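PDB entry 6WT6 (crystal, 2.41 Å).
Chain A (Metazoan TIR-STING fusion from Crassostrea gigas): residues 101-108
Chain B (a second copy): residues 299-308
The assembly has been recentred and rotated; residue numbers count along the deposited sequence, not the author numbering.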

# COMPACT_ATOMS: atom_id res chain seq x y z
N SER A 101 -18.90 8.28 10.70
CA SER A 101 -18.93 7.34 9.59
C SER A 101 -17.80 7.56 8.60
O SER A 101 -17.44 6.63 7.86
CB SER A 101 -20.28 7.42 8.88
OG SER A 101 -20.48 8.72 8.34
N LYS A 102 -17.23 8.77 8.56
CA LYS A 102 -16.14 9.10 7.65
C LYS A 102 -14.78 9.10 8.33
O LYS A 102 -13.78 9.43 7.68
CB LYS A 102 -16.39 10.48 7.02
CG LYS A 102 -17.65 10.58 6.17
CD LYS A 102 -17.46 9.94 4.80
CE LYS A 102 -18.71 10.11 3.94
NZ LYS A 102 -18.48 9.72 2.52
N PHE A 103 -14.71 8.75 9.61
CA PHE A 103 -13.47 8.86 10.36
C PHE A 103 -13.23 7.63 11.23
O PHE A 103 -12.55 6.69 10.81
CB PHE A 103 -13.49 10.13 11.21
CG PHE A 103 -12.13 10.63 11.60
CD1 PHE A 103 -11.24 11.06 10.63
CD2 PHE A 103 -11.75 10.69 12.93
CE1 PHE A 103 -9.98 11.52 10.98
CE2 PHE A 103 -10.50 11.15 13.29
CZ PHE A 103 -9.61 11.56 12.31
N GLU A 104 -13.80 7.63 12.44
CA GLU A 104 -13.49 6.56 13.39
C GLU A 104 -14.01 5.21 12.91
O GLU A 104 -13.39 4.18 13.18
CB GLU A 104 -14.07 6.89 14.77
CG GLU A 104 -13.51 6.02 15.87
CD GLU A 104 -14.29 6.11 17.16
OE1 GLU A 104 -14.32 7.20 17.77
OE2 GLU A 104 -14.87 5.09 17.57
N MET A 105 -15.13 5.20 12.20
CA MET A 105 -15.68 3.94 11.71
C MET A 105 -14.78 3.33 10.64
O MET A 105 -14.55 2.11 10.63
CB MET A 105 -17.10 4.15 11.17
CG MET A 105 -17.86 2.88 10.81
SD MET A 105 -19.32 3.28 9.84
CE MET A 105 -18.58 3.38 8.21
N LEU A 106 -14.24 4.16 9.74
CA LEU A 106 -13.39 3.64 8.68
C LEU A 106 -12.03 3.18 9.20
O LEU A 106 -11.36 2.40 8.52
CB LEU A 106 -13.20 4.71 7.59
CG LEU A 106 -14.48 5.23 6.95
CD1 LEU A 106 -14.17 6.20 5.83
CD2 LEU A 106 -15.33 4.07 6.44
N MET A 107 -11.62 3.65 10.37
CA MET A 107 -10.38 3.15 10.96
C MET A 107 -10.48 1.68 11.31
O MET A 107 -9.47 0.96 11.27
CB MET A 107 -10.02 3.97 12.21
CG MET A 107 -9.71 5.42 11.94
SD MET A 107 -9.28 6.34 13.42
CE MET A 107 -9.15 7.99 12.74
N ALA A 108 -11.67 1.20 11.67
CA ALA A 108 -11.86 -0.21 11.96
C ALA A 108 -11.94 -1.07 10.71
O ALA A 108 -11.74 -2.28 10.78
CB ALA A 108 -13.12 -0.42 12.81
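Chain B (299-308) TREKYVQSMR

The contact is largely apolar side-chain packing, yet its polar anchor is a single backbone carbonyl that receives two hydrogen bonds from one arginine. B:Arg308 presents the edge of its guanidinium to A:Leu106 O, with both B:Arg308 NE and B:Arg308 NH2 lying 3.2 Å from A:Leu106 O, at N-H...O angles of 146° and 142°. Arginine suits this place because NE and NH2 direct their protons to the same side of a planar group, so one oxygen lying near that plane can accept from both. The side chain is long enough to make the reach: its CA-to-CB bond points sideways, but with chi1 at m and chi2 and chi3 at t the end of the side chain comes nearer to chain A, where B:Arg308 NH2 also comes within 3.7 Å of A:Leu106 CB.

Chain B contributes a regular helix throughout 299-308, held by i to i+4 bonds such as B:Val304 N to B:Arg300 O at 3.1 Å. Chain A enters as a loop or turn and then coils into a weakly bonded helix at about 104-108, with A:Met107 N 3.2 Å from A:Phe103 O. The two helices run in broadly the same direction, crossing at -32°, and their axes approach to 9.2 Å. The nearest CA atoms are those of A:Met107 and B:Arg308, 5.9 Å apart.

Around B:Val304 the packing is largely apolar. Its compact, branched side chain meets three residues: B:Val304 CG1 lies 4.3 Å from A:Leu106 CB, and B:Val304 CG2 lies 3.9 Å from A:Phe103 CD1 and 3.8 Å from A:Lys102 O. A:Leu106, its CA-to-CB bond pointing toward chain B, gives the valine an apolar partner while its backbone oxygen takes the arginine bonds. A:Phe103, with chi1 at t, starts sideways, but its broad ring comes nearer to chain B, reaching B:Arg300, B:Tyr303 and B:Val304 at once, and puts A:Phe103 CE1 3.5 Å from B:Tyr303 CB. The two aromatic residues thus meet through a ring edge and a beta carbon, and the tyrosine ring itself leads away from chain A.

Methionine meets methionine further along, where A:Met107 CE is 3.7 Å from B:Met307 CG. An unbranched, flexible thioether chain is well suited to such a buried place; A:Met107, extended with chi2 and chi3 at t, brings its terminal methyl to the partner helix.

At the other end the contact opens to solvent. The guanidinium of B:Arg300 lies with one face against the aliphatic part of A:Lys102, B:Arg300 NH1 being 3.7 Å from A:Lys102 CB, while the poorly ordered lysine end leads away. B:Arg300 CG lies 3.9 Å from A:Phe103 CD1, so the arginine packs a methylene on the phenylalanine while its guanidinium covers A:Lys102 CB; both residues are exposed, which suits long charged side chains.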

# COMPACT_ATOMS: atom_id res chain seq x y z
N THR B 299 -7.11 16.25 4.04
CA THR B 299 -6.72 16.13 5.45
C THR B 299 -7.41 14.95 6.13
O THR B 299 -6.77 14.19 6.86
CB THR B 299 -7.03 17.42 6.20
OG1 THR B 299 -6.45 18.54 5.50
CG2 THR B 299 -6.45 17.35 7.61
N ARG B 300 -8.71 14.81 5.92
CA ARG B 300 -9.44 13.75 6.62
C ARG B 300 -8.93 12.38 6.22
O ARG B 300 -8.76 11.50 7.07
CB ARG B 300 -10.94 13.88 6.36
CG ARG B 300 -11.78 12.95 7.22
CD ARG B 300 -13.26 13.12 6.95
NE ARG B 300 -13.59 12.78 5.57
CZ ARG B 300 -14.73 13.13 4.98
NH1 ARG B 300 -15.65 13.82 5.64
NH2 ARG B 300 -14.95 12.78 3.72
N GLU B 301 -8.65 12.18 4.93
CA GLU B 301 -8.11 10.90 4.48
C GLU B 301 -6.67 10.72 4.95
O GLU B 301 -6.25 9.58 5.18
CB GLU B 301 -8.18 10.79 2.95
CG GLU B 301 -9.56 10.99 2.37
CD GLU B 301 -9.75 12.40 1.86
OE1 GLU B 301 -9.11 12.76 0.84
OE2 GLU B 301 -10.54 13.14 2.49
N LYS B 302 -5.92 11.81 5.09
CA LYS B 302 -4.57 11.69 5.64
C LYS B 302 -4.60 11.07 7.03
O LYS B 302 -3.77 10.22 7.36
CB LYS B 302 -3.88 13.06 5.66
CG LYS B 302 -2.43 12.98 6.12
CD LYS B 302 -1.74 14.33 6.11
CE LYS B 302 -2.21 15.21 7.27
NZ LYS B 302 -1.40 16.46 7.36
N TYR B 303 -5.58 11.47 7.85
CA TYR B 303 -5.70 10.89 9.18
C TYR B 303 -6.17 9.45 9.12
O TYR B 303 -5.65 8.59 9.85
CB TYR B 303 -6.66 11.73 10.03
CG TYR B 303 -6.17 13.14 10.29
CD1 TYR B 303 -4.82 13.42 10.39
CD2 TYR B 303 -7.07 14.19 10.45
CE1 TYR B 303 -4.37 14.70 10.63
CE2 TYR B 303 -6.63 15.48 10.69
CZ TYR B 303 -5.28 15.73 10.78
OH TYR B 303 -4.82 17.00 11.02
N VAL B 304 -7.16 9.15 8.27
CA VAL B 304 -7.69 7.80 8.17
C VAL B 304 -6.62 6.84 7.64
O VAL B 304 -6.39 5.76 8.21
CB VAL B 304 -8.95 7.77 7.29
CG1 VAL B 304 -9.32 6.34 6.93
CG2 VAL B 304 -10.10 8.46 8.01
N GLN B 305 -5.97 7.22 6.54
CA GLN B 305 -4.89 6.40 5.98
C GLN B 305 -3.79 6.15 7.00
O GLN B 305 -3.28 5.03 7.12
CB GLN B 305 -4.31 7.07 4.73
CG GLN B 305 -5.27 7.18 3.55
CD GLN B 305 -5.26 5.97 2.64
OE1 GLN B 305 -4.74 4.91 3.00
NE2 GLN B 305 -5.82 6.12 1.45
N SER B 306 -3.41 7.18 7.76
CA SER B 306 -2.29 7.04 8.68
C SER B 306 -2.65 6.20 9.90
O SER B 306 -1.76 5.58 10.50
CB SER B 306 -1.78 8.42 9.11
OG SER B 306 -2.80 9.17 9.73
N MET B 307 -3.93 6.15 10.29
CA MET B 307 -4.33 5.26 11.38
C MET B 307 -4.48 3.82 10.91
O MET B 307 -4.24 2.89 11.69
CB MET B 307 -5.64 5.73 12.03
CG MET B 307 -5.52 7.07 12.77
SD MET B 307 -3.96 7.24 13.65
CE MET B 307 -4.21 6.15 15.03
N ARG B 308 -4.90 3.61 9.66
CA ARG B 308 -4.87 2.27 9.08
C ARG B 308 -3.44 1.77 8.98
O ARG B 308 -3.15 0.61 9.32
CB ARG B 308 -5.54 2.27 7.71
CG ARG B 308 -7.05 2.34 7.75
CD ARG B 308 -7.59 2.62 6.37
NE ARG B 308 -9.04 2.52 6.32
CZ ARG B 308 -9.78 2.86 5.26
NH1 ARG B 308 -9.19 3.31 4.17
NH2 ARG B 308 -11.09 2.74 5.31